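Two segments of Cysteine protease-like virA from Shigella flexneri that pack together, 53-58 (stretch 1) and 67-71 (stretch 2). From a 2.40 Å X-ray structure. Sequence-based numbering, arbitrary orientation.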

ATOM      1  N   GLY A  53      -7.512 -23.664   4.737  1.00 76.10           N
ATOM      2  CA  GLY A  53      -7.538 -23.054   3.421  1.00 70.23           C
ATOM      3  C   GLY A  53      -8.906 -22.968   2.761  1.00 74.24           C
ATOM      4  O   GLY A  53      -9.020 -22.454   1.649  1.00 80.59           O
ATOM      5  N   ILE A  54      -9.941 -23.475   3.429  1.00 69.55           N
ATOM      6  CA  ILE A  54     -11.305 -23.370   2.914  1.00 69.91           C
ATOM      7  C   ILE A  54     -12.054 -22.199   3.546  1.00 76.03           C
ATOM      8  O   ILE A  54     -12.099 -22.063   4.777  1.00 77.13           O
ATOM      9  N   CYS A  55     -12.657 -21.367   2.699  1.00 67.54           N
ATOM     10  CA  CYS A  55     -13.386 -20.190   3.162  1.00 66.37           C
ATOM     11  C   CYS A  55     -14.874 -20.460   3.376  1.00 67.63           C
ATOM     12  O   CYS A  55     -15.575 -20.924   2.471  1.00 68.62           O
ATOM     13  N   SER A  56     -15.345 -20.164   4.581  1.00 67.75           N
ATOM     14  CA  SER A  56     -16.767 -20.238   4.886  1.00 68.79           C
ATOM     15  C   SER A  56     -17.278 -18.844   5.226  1.00 67.38           C
ATOM     16  O   SER A  56     -16.535 -18.001   5.741  1.00 66.03           O
ATOM     17  N   VAL A  57     -18.550 -18.610   4.929  1.00 67.86           N
ATOM     18  CA  VAL A  57     -19.190 -17.342   5.222  1.00 66.85           C
ATOM     19  C   VAL A  57     -20.277 -17.534   6.263  1.00 68.10           C
ATOM     20  O   VAL A  57     -21.137 -18.397   6.128  1.00 69.73           O
ATOM     21  N   PHE A  58     -20.227 -16.724   7.313  1.00 67.49           N
ATOM     22  CA  PHE A  58     -21.220 -16.803   8.367  1.00 68.67           C
ATOM     23  C   PHE A  58     -22.082 -15.549   8.384  1.00 67.98           C
ATOM     24  O   PHE A  58     -21.579 -14.418   8.387  1.00 66.53           O
ATOM     25  N   SER A  67     -24.437 -20.519   7.601  1.00 76.92           N
ATOM     26  CA  SER A  67     -23.111 -20.508   6.996  1.00 74.24           C
ATOM     27  C   SER A  67     -23.098 -21.125   5.611  1.00 74.83           C
ATOM     28  O   SER A  67     -24.015 -21.834   5.215  1.00 76.61           O
ATOM     29  N   THR A  68     -22.042 -20.843   4.872  1.00 73.46           N
ATOM     30  CA  THR A  68     -21.873 -21.430   3.560  1.00 74.82           C
ATOM     31  C   THR A  68     -20.399 -21.654   3.312  1.00 73.20           C
ATOM     32  O   THR A  68     -19.567 -20.799   3.624  1.00 76.04           O
ATOM     33  N   GLN A  69     -20.073 -22.808   2.755  1.00 74.70           N
ATOM     34  CA  GLN A  69     -18.695 -23.113   2.437  1.00 74.11           C
ATOM     35  C   GLN A  69     -18.490 -22.821   0.958  1.00 78.48           C
ATOM     36  O   GLN A  69     -19.239 -23.315   0.117  1.00 87.76           O
ATOM     37  N   LEU A  70     -17.494 -22.001   0.638  1.00 71.59           N
ATOM     38  CA  LEU A  70     -17.238 -21.627  -0.751  1.00 71.07           C
ATOM     39  C   LEU A  70     -16.315 -22.621  -1.444  1.00 72.84           C
ATOM     40  O   LEU A  70     -15.347 -23.098  -0.841  1.00 76.70           O
ATOM     41  N   SER A  71     -16.599 -22.917  -2.711  1.00 76.75           N
ATOM     42  CA  SER A  71     -15.650 -23.664  -3.544  1.00 76.96           C
ATOM     43  C   SER A  71     -14.459 -22.759  -3.824  1.00 71.64           C
ATOM     44  O   SER A  71     -14.536 -21.548  -3.596  1.00 69.74           O
TER

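The frame for every side chain here is an antiparallel strand pair, in which Ser-56 lies across from Gln-69, Val-57 from Thr-68 and Phe-58 from Ser-67. Three backbone hydrogen bonds hold this register: Val-57 N to Thr-68 O at 2.7 Å, Thr-68 N to Val-57 O at 2.9 Å, and Leu-70 N to Cys-55 O at 2.9 Å. Two CA-H...O contacts add to them, Ser-56 CA to Thr-68 O at 3.1 Å and Ser-67 CA to Val-57 O at 3.0 Å. Alternation along the strands then sends Ser-56, Phe-58, Ser-67 and Gln-69 to one face of the sheet, Val-57 and Thr-68 to the other.

Apolar packing centres on Leu-70, whose CA-to-CB bond points toward stretch 1. In its m, t rotamer, Leu-70 places CD1 3.8 Å from Cys-55 SG and CD2 3.8 Å from Val-57 CG2; CD1 is also 4.1 Å from Val-57 CG2. Cys-55 and Val-57, both t at chi1 and both buried, thus share one leucine. Ile-54 (m, t) also points toward the other stretch, and its CG2 meets Gln-69 CG at 3.5 Å; the t, t start of the glutamine lays CG against the isoleucine, and OE1 also stays close, 3.5 Å from Ile-54 CG2.

The aromatic contact is a CH-pi interaction. With Phe-58 at m and chi2 near 80°, the ring end leans nearer to stretch 2, and Ser-67 (p) sets CB over one face, 3.9 Å from the ring centroid and 3.6 Å from Phe-58 CE2.

Polar side chains make no hydrogen bonds across the interface. Ser-56 (m) brings OG within 3.7 Å of Gln-69 CG, a packing contact. Thr-68 (m) gives a weak hydrogen bond from OG1 to Ser-67 O, at 3.0 Å, within its own strand. The rule is economical: the backbone sets the register, and the side chains pack across it without hydrogen bonds to the other stretch.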

ATOM      1  CB  ILE A  54     -12.121 -24.644   3.177  1.00 72.46           C
ATOM      2  CG1 ILE A  54     -11.417 -25.869   2.583  1.00 81.05           C
ATOM      3  CG2 ILE A  54     -13.514 -24.497   2.610  1.00 72.90           C
ATOM      4  CD1 ILE A  54     -12.042 -27.194   3.006  1.00 76.93           C
ATOM      5  CB  CYS A  55     -13.213 -19.028   2.184  1.00 64.61           C
ATOM      6  SG  CYS A  55     -14.043 -17.500   2.701  1.00 63.30           S
ATOM      7  CB  SER A  56     -17.046 -21.202   6.045  1.00 70.62           C
ATOM      8  OG  SER A  56     -16.545 -22.492   5.757  1.00 74.07           O
ATOM      9  CB  VAL A  57     -19.806 -16.741   3.967  1.00 66.42           C
ATOM     10  CG1 VAL A  57     -20.359 -15.352   4.272  1.00 65.40           C
ATOM     11  CG2 VAL A  57     -18.763 -16.701   2.843  1.00 65.51           C
ATOM     12  CB  PHE A  58     -20.545 -16.996   9.716  1.00 69.07           C
ATOM     13  CG  PHE A  58     -19.895 -18.332   9.876  1.00 70.28           C
ATOM     14  CD1 PHE A  58     -18.645 -18.582   9.333  1.00 69.52           C
ATOM     15  CD2 PHE A  58     -20.533 -19.343  10.576  1.00 72.34           C
ATOM     16  CE1 PHE A  58     -18.044 -19.810   9.480  1.00 70.80           C
ATOM     17  CE2 PHE A  58     -19.937 -20.578  10.732  1.00 73.68           C
ATOM     18  CZ  PHE A  58     -18.689 -20.813  10.184  1.00 72.93           C
ATOM     19  CB  SER A  67     -22.094 -21.211   7.896  1.00 74.71           C
ATOM     20  OG  SER A  67     -22.280 -22.615   7.870  1.00 81.11           O
ATOM     21  CB  THR A  68     -22.432 -20.514   2.461  1.00 81.15           C
ATOM     22  OG1 THR A  68     -23.864 -20.486   2.550  1.00 88.12           O
ATOM     23  CG2 THR A  68     -22.010 -21.027   1.079  1.00 78.23           C
ATOM     24  CB  GLN A  69     -18.399 -24.579   2.763  1.00 76.30           C
ATOM     25  CG  GLN A  69     -16.931 -24.915   2.927  1.00 84.55           C
ATOM     26  CD  GLN A  69     -16.706 -26.393   3.156  1.00 96.20           C
ATOM     27  OE1 GLN A  69     -15.838 -26.794   3.935  1.00 98.76           O
ATOM     28  NE2 GLN A  69     -17.501 -27.217   2.482  1.00 96.58           N
ATOM     29  CB  LEU A  70     -16.591 -20.241  -0.830  1.00 68.59           C
ATOM     30  CG  LEU A  70     -17.147 -19.077  -0.016  1.00 67.31           C
ATOM     31  CD1 LEU A  70     -16.365 -17.826  -0.350  1.00 65.21           C
ATOM     32  CD2 LEU A  70     -18.623 -18.847  -0.273  1.00 68.20           C
ATOM     33  CB  SER A  71     -16.287 -24.057  -4.871  1.00 79.91           C
ATOM     34  OG  SER A  71     -16.546 -22.895  -5.646  1.00 86.54           O
TER